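PDB 3UUW: putative oxidoreductase with NAD(P)-binding Rossmann-fold domain from Clostridium difficile, which probably catalyses an NAD(P)-dependent oxidation or reduction, as in other members of the Gfo/Idh/MocA family, on a substrate that is not known. Local coordinates for residues S144-L155 / F210-D219; L99-I110 / G290-E301. All blocks are in the same frame, centred on the assembly; numbering follows the deposited sequence. Where two conformers were deposited one is given.

Interaction 1 of 2, residues S144-L155 / F210-D219; sequences SINICKHGLNSL and FSINTSMHRD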
loop_
_atom_site.group_PDB
_atom_site.type_symbol
_atom_site.label_atom_id
_atom_site.label_comp_id
_atom_site.label_asym_id
_atom_site.label_seq_id
_atom_site.Cartn_x
_atom_site.Cartn_y
_atom_site.Cartn_z
ATOM N N SER A 144 -18.736 12.093 -8.642
ATOM C CA SER A 144 -17.624 12.360 -9.566
ATOM C C SER A 144 -16.947 11.062 -9.938
ATOM O O SER A 144 -16.907 10.124 -9.133
ATOM C CB SER A 144 -16.606 13.274 -8.882
ATOM O OG SER A 144 -15.616 13.755 -9.753
ATOM N N ILE A 145 -16.380 11.011 -11.148
ATOM C CA ILE A 145 -15.590 9.864 -11.567
ATOM C C ILE A 145 -14.318 10.402 -12.195
ATOM O O ILE A 145 -14.351 11.381 -12.936
ATOM C CB ILE A 145 -16.347 8.979 -12.570
ATOM C CG1 ILE A 145 -17.620 8.425 -11.943
ATOM C CG2 ILE A 145 -15.467 7.812 -13.047
ATOM C CD1 ILE A 145 -18.457 7.596 -12.906
ATOM N N ASN A 146 -13.211 9.773 -11.873
ATOM C CA ASN A 146 -11.926 10.116 -12.498
ATOM C C ASN A 146 -11.369 8.881 -13.193
ATOM O O ASN A 146 -11.329 7.806 -12.597
ATOM C CB ASN A 146 -10.921 10.615 -11.447
ATOM C CG ASN A 146 -11.423 11.806 -10.685
ATOM O OD1 ASN A 146 -11.804 12.823 -11.263
ATOM N ND2 ASN A 146 -11.430 11.692 -9.356
ATOM N N ILE A 147 -10.899 9.034 -14.426
ATOM C CA ILE A 147 -10.325 7.925 -15.157
ATOM C C ILE A 147 -9.037 8.380 -15.776
ATOM O O ILE A 147 -9.018 9.377 -16.470
ATOM C CB ILE A 147 -11.240 7.402 -16.292
ATOM C CG1 ILE A 147 -12.643 7.051 -15.761
ATOM C CG2 ILE A 147 -10.573 6.200 -16.969
ATOM C CD1 ILE A 147 -13.645 6.631 -16.883
ATOM N N CYS A 148 -7.958 7.646 -15.536
ATOM C CA CYS A 148 -6.701 7.981 -16.179
ATOM C C CYS A 148 -6.020 6.763 -16.757
ATOM O O CYS A 148 -6.247 5.640 -16.302
ATOM C CB CYS A 148 -5.754 8.673 -15.224
ATOM S SG CYS A 148 -5.186 7.624 -13.926
ATOM N N LYS A 149 -5.180 7.003 -17.763
ATOM C CA LYS A 149 -4.406 5.956 -18.421
ATOM C C LYS A 149 -3.112 6.581 -18.900
ATOM O O LYS A 149 -3.089 7.264 -19.930
ATOM C CB LYS A 149 -5.185 5.335 -19.581
ATOM C CG LYS A 149 -4.536 4.140 -20.201
ATOM C CD LYS A 149 -5.479 3.476 -21.206
ATOM C CE LYS A 149 -5.000 2.091 -21.619
ATOM N NZ LYS A 149 -3.752 2.122 -22.423
ATOM N N HIS A 150 -2.048 6.335 -18.144
ATOM C CA HIS A 150 -0.757 6.954 -18.384
ATOM C C HIS A 150 0.258 5.939 -18.837
ATOM O O HIS A 150 0.166 4.757 -18.501
ATOM C CB HIS A 150 -0.244 7.628 -17.123
ATOM C CG HIS A 150 -1.192 8.632 -16.542
ATOM N ND1 HIS A 150 -1.868 9.550 -17.320
ATOM C CD2 HIS A 150 -1.547 8.892 -15.260
ATOM C CE1 HIS A 150 -2.602 10.327 -16.540
ATOM N NE2 HIS A 150 -2.413 9.955 -15.283
ATOM N N GLY A 151 1.255 6.399 -19.577
ATOM C CA GLY A 151 2.244 5.486 -20.075
ATOM C C GLY A 151 3.625 5.980 -19.800
ATOM O O GLY A 151 3.818 7.184 -19.586
ATOM N N LEU A 152 4.562 5.031 -19.820
ATOM C CA LEU A 152 5.987 5.263 -19.617
ATOM C C LEU A 152 6.680 5.157 -20.969
ATOM O O LEU A 152 6.526 4.149 -21.660
ATOM C CB LEU A 152 6.551 4.199 -18.661
ATOM C CG LEU A 152 8.053 4.228 -18.395
ATOM C CD1 LEU A 152 8.504 5.475 -17.622
ATOM C CD2 LEU A 152 8.482 2.957 -17.659
ATOM N N ASN A 153 7.408 6.198 -21.360
ATOM C CA ASN A 153 8.103 6.207 -22.653
ATOM C C ASN A 153 7.143 5.815 -23.804
ATOM O O ASN A 153 7.528 5.072 -24.714
ATOM C CB ASN A 153 9.309 5.256 -22.608
ATOM C CG ASN A 153 10.234 5.535 -21.429
ATOM O OD1 ASN A 153 10.530 6.680 -21.119
ATOM N ND2 ASN A 153 10.686 4.482 -20.768
ATOM N N SER A 154 5.903 6.321 -23.740
ATOM C CA SER A 154 4.852 6.025 -24.731
ATOM C C SER A 154 4.712 7.129 -25.780
ATOM O O SER A 154 3.756 7.122 -26.567
ATOM C CB SER A 154 3.495 5.846 -24.042
ATOM O OG SER A 154 3.487 4.716 -23.210
ATOM N N LEU A 155 5.656 8.071 -25.770
ATOM C CA LEU A 155 5.653 9.216 -26.670
ATOM C C LEU A 155 6.352 8.793 -27.957
ATOM O O LEU A 155 7.553 8.492 -27.951
ATOM C CB LEU A 155 6.387 10.382 -25.990
ATOM C CG LEU A 155 6.177 11.815 -26.462
ATOM C CD1 LEU A 155 4.723 12.209 -26.300
ATOM C CD2 LEU A 155 7.068 12.752 -25.664
ATOM N N PHE A 210 -23.408 14.144 -12.356
ATOM C CA PHE A 210 -21.992 14.199 -12.010
ATOM C C PHE A 210 -21.150 14.365 -13.270
ATOM O O PHE A 210 -21.654 14.228 -14.393
ATOM C CB PHE A 210 -21.555 12.942 -11.235
ATOM C CG PHE A 210 -21.810 11.637 -11.963
ATOM C CD1 PHE A 210 -20.849 11.106 -12.816
ATOM C CD2 PHE A 210 -22.989 10.936 -11.769
ATOM C CE1 PHE A 210 -21.067 9.887 -13.478
ATOM C CE2 PHE A 210 -23.214 9.716 -12.434
ATOM C CZ PHE A 210 -22.251 9.205 -13.281
ATOM N N SER A 211 -19.867 14.636 -13.077
ATOM C CA SER A 211 -18.935 14.781 -14.178
ATOM C C SER A 211 -17.879 13.688 -14.139
ATOM O O SER A 211 -17.613 13.097 -13.088
ATOM C CB SER A 211 -18.211 16.126 -14.100
ATOM O OG SER A 211 -19.144 17.193 -14.216
ATOM N N ILE A 212 -17.293 13.422 -15.302
ATOM C CA ILE A 212 -16.203 12.479 -15.408
ATOM C C ILE A 212 -14.979 13.250 -15.852
ATOM O O ILE A 212 -15.049 14.061 -16.780
ATOM C CB ILE A 212 -16.453 11.358 -16.433
ATOM C CG1 ILE A 212 -17.733 10.584 -16.114
ATOM C CG2 ILE A 212 -15.252 10.411 -16.457
ATOM C CD1 ILE A 212 -18.997 11.195 -16.711
ATOM N N ASN A 213 -13.874 13.025 -15.162
ATOM C CA ASN A 213 -12.610 13.632 -15.518
ATOM C C ASN A 213 -11.707 12.575 -16.075
ATOM O O ASN A 213 -11.318 11.655 -15.360
ATOM C CB ASN A 213 -11.994 14.278 -14.289
ATOM C CG ASN A 213 -12.929 15.279 -13.655
ATOM O OD1 ASN A 213 -13.175 16.340 -14.226
ATOM N ND2 ASN A 213 -13.501 14.932 -12.503
ATOM N N THR A 214 -11.358 12.739 -17.355
ATOM C CA THR A 214 -10.549 11.779 -18.097
ATOM C C THR A 214 -9.196 12.350 -18.365
ATOM O O THR A 214 -9.078 13.531 -18.639
ATOM C CB THR A 214 -11.201 11.427 -19.453
ATOM O OG1 THR A 214 -11.376 12.607 -20.253
ATOM C CG2 THR A 214 -12.567 10.770 -19.232
ATOM N N SER A 215 -8.157 11.515 -18.276
ATOM C CA SER A 215 -6.765 11.987 -18.420
ATOM C C SER A 215 -5.789 10.923 -18.950
ATOM O O SER A 215 -5.808 9.782 -18.519
ATOM C CB SER A 215 -6.274 12.483 -17.059
ATOM O OG SER A 215 -4.914 12.883 -17.077
ATOM N N MET A 216 -4.889 11.340 -19.839
ATOM C CA MET A 216 -3.902 10.450 -20.422
ATOM C C MET A 216 -2.578 11.205 -20.675
ATOM O O MET A 216 -2.506 12.114 -21.504
ATOM C CB MET A 216 -4.441 9.838 -21.731
ATOM C CG MET A 216 -3.354 9.169 -22.610
ATOM S SD MET A 216 -4.015 8.257 -24.021
ATOM C CE MET A 216 -4.736 6.827 -23.174
ATOM N N HIS A 217 -1.532 10.801 -19.956
ATOM C CA HIS A 217 -0.191 11.362 -20.123
ATOM C C HIS A 217 0.679 10.265 -20.716
ATOM O O HIS A 217 0.863 9.198 -20.120
ATOM C CB HIS A 217 0.368 11.838 -18.792
ATOM C CG HIS A 217 1.647 12.590 -18.903
ATOM N ND1 HIS A 217 2.523 12.718 -17.848
ATOM C CD2 HIS A 217 2.202 13.257 -19.938
ATOM C CE1 HIS A 217 3.565 13.436 -18.230
ATOM N NE2 HIS A 217 3.398 13.773 -19.495
ATOM N N ARG A 218 1.189 10.538 -21.905
ATOM C CA ARG A 218 1.991 9.596 -22.671
ATOM C C ARG A 218 3.456 9.566 -22.273
ATOM O O ARG A 218 4.191 8.674 -22.726
ATOM C CB ARG A 218 1.901 9.948 -24.160
ATOM C CG ARG A 218 0.479 10.073 -24.685
ATOM C CD ARG A 218 -0.280 8.752 -24.664
ATOM N NE ARG A 218 0.340 7.752 -25.541
ATOM C CZ ARG A 218 -0.151 6.532 -25.746
ATOM N NH1 ARG A 218 -1.284 6.147 -25.154
ATOM N NH2 ARG A 218 0.488 5.694 -26.556
ATOM N N ASP A 219 3.887 10.523 -21.451
ATOM C CA ASP A 219 5.284 10.627 -21.037
ATOM C C ASP A 219 5.347 10.749 -19.517
ATOM O O ASP A 219 5.982 11.657 -18.969
ATOM C CB ASP A 219 5.955 11.845 -21.707
ATOM C CG ASP A 219 7.478 11.761 -21.686
ATOM O OD1 ASP A 219 8.004 10.681 -21.347
ATOM O OD2 ASP A 219 8.161 12.766 -22.013
HETATM O O HOH W 1 -15.698 16.517 -10.852
HETATM O O HOH W 2 7.902 8.574 -19.715
HETATM O O HOH W 3 7.748 9.167 -23.588
#
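Strands 144-150 and 211-217 run side by side as the parallel pair within the mixed sheet of the YceM-like C-terminal domain, their axes 4.6 Å apart. The backbone ladder zigzags from Ile145 N, which donates to Ser211 O, through both backbone groups of Asn213 and Ile147, to Ser215, whose O takes the N-H of Lys149. At the next step a side chain replaces the carbonyl: His217 N donates a hydrogen bond to His150 ND1 (2.9 Å), tilted 17° from the imidazole plane. With CG beside its own backbone N (chi1 -56°), His150 brings this ring nitrogen across to strand 211-217. Gly151 N then bonds His217 O, resuming the backbone pattern.

The apolar side chains Ile145, Ile147 and Ile212 share the face turned to helix 160-179. Ile145 CD1 meets Phe210 CE1 at 3.5 Å, the two side chains crossing obliquely, while the side chain of Ile147 lies alongside Ile212. Farther on, the methyl CE of Met216 rests on Lys149 CB, CG and CD; Lys149 NZ and Arg218 NH1 both reach Asp167 on that helix, a shared carboxylate that would offset their like charges.

Ser144, Asn146, Asn213 and Ser215 occupy the other face, where Ser211 OG bonds Asp189 of the second subunit. Asn146 and Asn213 extend side by side with amide planes 28° apart, and Asn213 ND2 donates to Asn146 OD1 at 3.0 Å. Lys204 and Glu228 hold the outer ends of this amide pair, on Asn213 OD1 and Asn146 ND2, and one water links Asn213 ND2 (3.2 Å) to Ser144 OG (3.0 Å).

Interaction 2 of 2, residues L99-I110 / G290-E301; sequences LASTVSQGEELI and GEECIKAQRLLE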
loop_
_atom_site.group_PDB
_atom_site.type_symbol
_atom_site.label_atom_id
_atom_site.label_comp_id
_atom_site.label_asym_id
_atom_site.label_seq_id
_atom_site.Cartn_x
_atom_site.Cartn_y
_atom_site.Cartn_z
ATOM N N LEU A 99 -13.971 0.667 -34.675
ATOM C CA LEU A 99 -14.662 -0.101 -35.719
ATOM C C LEU A 99 -13.998 0.128 -37.084
ATOM O O LEU A 99 -13.543 -0.816 -37.735
ATOM C CB LEU A 99 -16.122 0.315 -35.762
ATOM C CG LEU A 99 -17.021 -0.341 -36.807
ATOM C CD1 LEU A 99 -16.808 -1.859 -36.844
ATOM C CD2 LEU A 99 -18.495 -0.019 -36.535
ATOM N N ALA A 100 -13.926 1.384 -37.502
ATOM C CA ALA A 100 -13.273 1.734 -38.751
ATOM C C ALA A 100 -12.486 3.046 -38.611
ATOM O O ALA A 100 -12.554 3.717 -37.581
ATOM C CB ALA A 100 -14.313 1.809 -39.879
ATOM N N SER A 101 -11.718 3.410 -39.634
ATOM C CA SER A 101 -10.925 4.630 -39.562
ATOM C C SER A 101 -11.759 5.885 -39.268
ATOM O O SER A 101 -11.284 6.834 -38.612
ATOM C CB SER A 101 -10.148 4.805 -40.868
ATOM O OG SER A 101 -9.280 3.700 -41.072
ATOM N N THR A 102 -12.975 5.927 -39.797
ATOM C CA THR A 102 -13.881 7.045 -39.563
ATOM C C THR A 102 -15.222 6.547 -39.027
ATOM O O THR A 102 -15.593 5.415 -39.239
ATOM C CB THR A 102 -14.163 7.863 -40.860
ATOM O OG1 THR A 102 -15.029 7.128 -41.737
ATOM C CG2 THR A 102 -12.865 8.241 -41.596
ATOM N N VAL A 103 -15.929 7.405 -38.307
ATOM C CA VAL A 103 -17.264 7.053 -37.807
ATOM C C VAL A 103 -18.230 6.786 -38.978
ATOM O O VAL A 103 -19.033 5.870 -38.928
ATOM C CB VAL A 103 -17.812 8.148 -36.904
ATOM C CG1 VAL A 103 -19.286 7.894 -36.591
ATOM C CG2 VAL A 103 -16.982 8.226 -35.610
ATOM N N SER A 104 -18.116 7.592 -40.034
ATOM C CA SER A 104 -18.976 7.437 -41.206
ATOM C C SER A 104 -18.852 6.020 -41.777
ATOM O O SER A 104 -19.856 5.362 -42.054
ATOM C CB SER A 104 -18.608 8.486 -42.252
ATOM O OG SER A 104 -19.603 8.563 -43.228
ATOM N N GLN A 105 -17.615 5.541 -41.927
ATOM C CA GLN A 105 -17.391 4.161 -42.365
ATOM C C GLN A 105 -18.027 3.180 -41.389
ATOM O O GLN A 105 -18.671 2.212 -41.798
ATOM C CB GLN A 105 -15.900 3.873 -42.478
ATOM C CG GLN A 105 -15.263 4.514 -43.691
ATOM C CD GLN A 105 -13.770 4.412 -43.668
ATOM O OE1 GLN A 105 -13.178 3.939 -42.700
ATOM N NE2 GLN A 105 -13.145 4.881 -44.728
ATOM N N GLY A 106 -17.828 3.409 -40.090
ATOM C CA GLY A 106 -18.463 2.582 -39.083
ATOM C C GLY A 106 -19.990 2.510 -39.209
ATOM O O GLY A 106 -20.584 1.432 -39.114
ATOM N N GLU A 107 -20.627 3.659 -39.451
ATOM C CA GLU A 107 -22.083 3.699 -39.610
ATOM C C GLU A 107 -22.551 2.844 -40.792
ATOM O O GLU A 107 -23.589 2.185 -40.712
ATOM C CB GLU A 107 -22.550 5.140 -39.767
ATOM C CG GLU A 107 -22.430 5.959 -38.471
ATOM C CD GLU A 107 -22.697 7.460 -38.661
ATOM O OE1 GLU A 107 -22.354 8.002 -39.715
ATOM O OE2 GLU A 107 -23.224 8.106 -37.735
ATOM N N GLU A 108 -21.771 2.835 -41.861
ATOM C CA GLU A 108 -22.091 2.051 -43.044
ATOM C C GLU A 108 -22.005 0.555 -42.737
ATOM O O GLU A 108 -22.878 -0.219 -43.127
ATOM C CB GLU A 108 -21.159 2.398 -44.201
ATOM C CG GLU A 108 -21.499 1.649 -45.491
ATOM C CD GLU A 108 -20.446 1.781 -46.561
ATOM O OE1 GLU A 108 -19.599 2.695 -46.474
ATOM O OE2 GLU A 108 -20.484 0.970 -47.520
ATOM N N LEU A 109 -20.955 0.164 -42.024
ATOM C CA LEU A 109 -20.760 -1.234 -41.635
ATOM C C LEU A 109 -21.871 -1.713 -40.697
ATOM O O LEU A 109 -22.345 -2.823 -40.828
ATOM C CB LEU A 109 -19.402 -1.457 -41.008
ATOM C CG LEU A 109 -18.167 -1.170 -41.879
ATOM C CD1 LEU A 109 -16.897 -1.221 -41.020
ATOM C CD2 LEU A 109 -18.116 -2.149 -43.081
ATOM N N ILE A 110 -22.275 -0.860 -39.763
ATOM C CA ILE A 110 -23.350 -1.201 -38.830
ATOM C C ILE A 110 -24.626 -1.502 -39.600
ATOM O O ILE A 110 -25.331 -2.505 -39.328
ATOM C CB ILE A 110 -23.560 -0.093 -37.751
ATOM C CG1 ILE A 110 -22.375 -0.104 -36.764
ATOM C CG2 ILE A 110 -24.918 -0.294 -37.000
ATOM C CD1 ILE A 110 -22.188 1.254 -36.001
ATOM N N GLY A 290 -24.413 -1.204 -32.643
ATOM C CA GLY A 290 -24.933 0.054 -33.134
ATOM C C GLY A 290 -24.139 1.235 -32.635
ATOM O O GLY A 290 -22.917 1.236 -32.700
ATOM N N GLU A 291 -24.825 2.270 -32.157
ATOM C CA GLU A 291 -24.148 3.489 -31.720
ATOM C C GLU A 291 -23.142 3.224 -30.613
ATOM O O GLU A 291 -22.151 3.944 -30.485
ATOM C CB GLU A 291 -25.169 4.543 -31.278
ATOM C CG GLU A 291 -24.585 5.888 -30.808
ATOM C CD GLU A 291 -23.738 6.620 -31.858
ATOM O OE1 GLU A 291 -23.876 6.343 -33.086
ATOM O OE2 GLU A 291 -22.958 7.513 -31.441
ATOM N N GLU A 292 -23.353 2.170 -29.838
ATOM C CA GLU A 292 -22.391 1.820 -28.786
ATOM C C GLU A 292 -20.998 1.532 -29.358
ATOM O O GLU A 292 -19.992 1.774 -28.696
ATOM C CB GLU A 292 -22.884 0.631 -27.952
ATOM C CG GLU A 292 -24.088 0.966 -27.101
ATOM C CD GLU A 292 -23.773 2.024 -26.051
ATOM O OE1 GLU A 292 -22.656 2.008 -25.513
ATOM O OE2 GLU A 292 -24.646 2.875 -25.766
ATOM N N CYS A 293 -20.934 1.044 -30.596
ATOM C CA CYS A 293 -19.657 0.726 -31.239
ATOM C C CYS A 293 -18.845 1.966 -31.611
ATOM O O CYS A 293 -17.637 1.870 -31.793
ATOM C CB CYS A 293 -19.875 -0.071 -32.550
ATOM S SG CYS A 293 -20.499 -1.747 -32.311
ATOM N N ILE A 294 -19.520 3.113 -31.747
ATOM C CA ILE A 294 -18.902 4.299 -32.336
ATOM C C ILE A 294 -19.102 5.580 -31.545
ATOM O O ILE A 294 -18.588 6.605 -31.939
ATOM C CB ILE A 294 -19.433 4.519 -33.799
ATOM C CG1 ILE A 294 -20.975 4.507 -33.847
ATOM C CG2 ILE A 294 -18.882 3.442 -34.698
ATOM C CD1 ILE A 294 -21.564 4.862 -35.243
ATOM N N LYS A 295 -19.809 5.524 -30.413
ATOM C CA LYS A 295 -20.105 6.768 -29.706
ATOM C C LYS A 295 -18.861 7.434 -29.118
ATOM O O LYS A 295 -18.756 8.653 -29.154
ATOM C CB LYS A 295 -21.201 6.598 -28.668
ATOM C CG LYS A 295 -20.944 5.755 -27.519
ATOM C CD LYS A 295 -22.167 5.976 -26.570
ATOM C CE LYS A 295 -22.078 5.243 -25.302
ATOM N NZ LYS A 295 -23.368 5.421 -24.549
ATOM N N ALA A 296 -17.934 6.642 -28.566
ATOM C CA ALA A 296 -16.681 7.202 -28.066
ATOM C C ALA A 296 -15.877 7.799 -29.243
ATOM O O ALA A 296 -15.318 8.911 -29.156
ATOM C CB ALA A 296 -15.858 6.137 -27.335
ATOM N N GLN A 297 -15.840 7.078 -30.359
ATOM C CA GLN A 297 -15.115 7.556 -31.532
ATOM C C GLN A 297 -15.693 8.865 -32.085
ATOM O O GLN A 297 -14.947 9.753 -32.491
ATOM C CB GLN A 297 -15.095 6.494 -32.614
ATOM C CG GLN A 297 -14.116 6.796 -33.738
ATOM C CD GLN A 297 -14.106 5.701 -34.781
ATOM O OE1 GLN A 297 -14.848 4.718 -34.667
ATOM N NE2 GLN A 297 -13.285 5.877 -35.814
ATOM N N ARG A 298 -17.013 8.970 -32.050
ATOM C CA ARG A 298 -17.711 10.166 -32.494
ATOM C C ARG A 298 -17.280 11.354 -31.641
ATOM O O ARG A 298 -17.003 12.429 -32.167
ATOM C CB ARG A 298 -19.228 9.947 -32.419
ATOM C CG ARG A 298 -20.033 11.010 -33.058
ATOM C CD ARG A 298 -21.533 10.813 -32.767
ATOM N NE ARG A 298 -22.052 9.568 -33.323
ATOM C CZ ARG A 298 -22.282 9.341 -34.620
ATOM N NH1 ARG A 298 -22.047 10.277 -35.536
ATOM N NH2 ARG A 298 -22.767 8.162 -35.001
ATOM N N LEU A 299 -17.175 11.156 -30.331
ATOM C CA LEU A 299 -16.766 12.228 -29.459
ATOM C C LEU A 299 -15.332 12.622 -29.773
ATOM O O LEU A 299 -15.002 13.808 -29.837
ATOM C CB LEU A 299 -16.927 11.811 -27.996
ATOM C CG LEU A 299 -16.584 12.834 -26.922
ATOM C CD1 LEU A 299 -17.237 14.166 -27.239
ATOM C CD2 LEU A 299 -17.042 12.300 -25.570
ATOM N N LEU A 300 -14.479 11.633 -30.014
ATOM C CA LEU A 300 -13.077 11.908 -30.367
ATOM C C LEU A 300 -12.906 12.637 -31.701
ATOM O O LEU A 300 -12.028 13.492 -31.829
ATOM C CB LEU A 300 -12.250 10.625 -30.353
ATOM C CG LEU A 300 -12.054 10.017 -28.961
ATOM C CD1 LEU A 300 -11.371 8.666 -29.045
ATOM C CD2 LEU A 300 -11.259 10.975 -28.084
ATOM N N GLU A 301 -13.744 12.320 -32.685
ATOM C CA GLU A 301 -13.702 13.027 -33.966
ATOM C C GLU A 301 -14.052 14.500 -33.775
ATOM O O GLU A 301 -13.450 15.375 -34.386
ATOM C CB GLU A 301 -14.622 12.353 -35.004
ATOM C CG GLU A 301 -14.041 11.076 -35.578
ATOM C CD GLU A 301 -14.737 10.593 -36.877
ATOM O OE1 GLU A 301 -15.698 11.234 -37.364
ATOM O OE2 GLU A 301 -14.289 9.571 -37.425
HETATM O O HOH W 4 -15.219 2.614 -32.789
HETATM O O HOH W 5 -15.863 3.593 -36.979
HETATM O O HOH W 6 -12.023 8.477 -36.488
HETATM O O HOH W 7 -16.782 10.256 -39.829
HETATM O O HOH W 8 -21.587 10.407 -38.861
#
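The guanidinium of Arg298 carries Val103 CG1 over one face, 3.5 Å above its plane, and receives two carboxylates at its edge. Glu107 OE2 lies almost exactly in that plane, 2.8 Å from Arg298 NH2, whereas Glu291 is gripped side-on, OE1 by NH2 and OE2 by NE. Two acidic groups thus fix the rotation of the arginine, whose charge probably eases their mutual repulsion. The amide of Gln297, extended with CG anti to the backbone N (chi1 -168°), donates from NE2 to Ala100 O at 2.9 Å. Its OE1 accepts from a water that also joins Leu99 N to Cys293 O.

Glu301 OE2 takes the N-H of Val103 at 2.9 Å from above the carboxylate plane, at the first turn of helix 103-116, where Thr102 OG1 caps Gln105 N. The negative carboxylate would suit this helix N terminus. Toward Gly290, beyond the salt bridge, Ile110 CD1 and Ile294 CD1 meet tip to tip at 3.7 Å, and the Glu107 side chain crosses that of Ile294 at about a right angle, CG against CD1.

Segments 103-110 and 295-301 run roughly antiparallel (156°); helix 103-116 is backed by helix 79-88 and Rossmann strand 120-122, helix 295-305 by helix 160-179.

In the fold
From the N terminus, the chain builds most of the parallel Rossmann sheet, then enters 99-110, the earlier half of interaction 2. It continues through strand 120-122 into the C-terminal domain, where 144-155 pairs with 210-219 after an excursion through helix 160-179 and two strands: interaction 1 closes this loop of 54 residues. The remaining strands and two helices follow before 290-301 returns to the Rossmann domain, where interaction 2 closes a loop of 179 residues that encloses interaction 1. Their centres lie about 22 Å apart and the contacts do not touch. Interaction 1 joins neighbouring strands within one sheet; interaction 2 ties the C-terminal helix to the nucleotide-binding fold. Helix 160-179 packs against both.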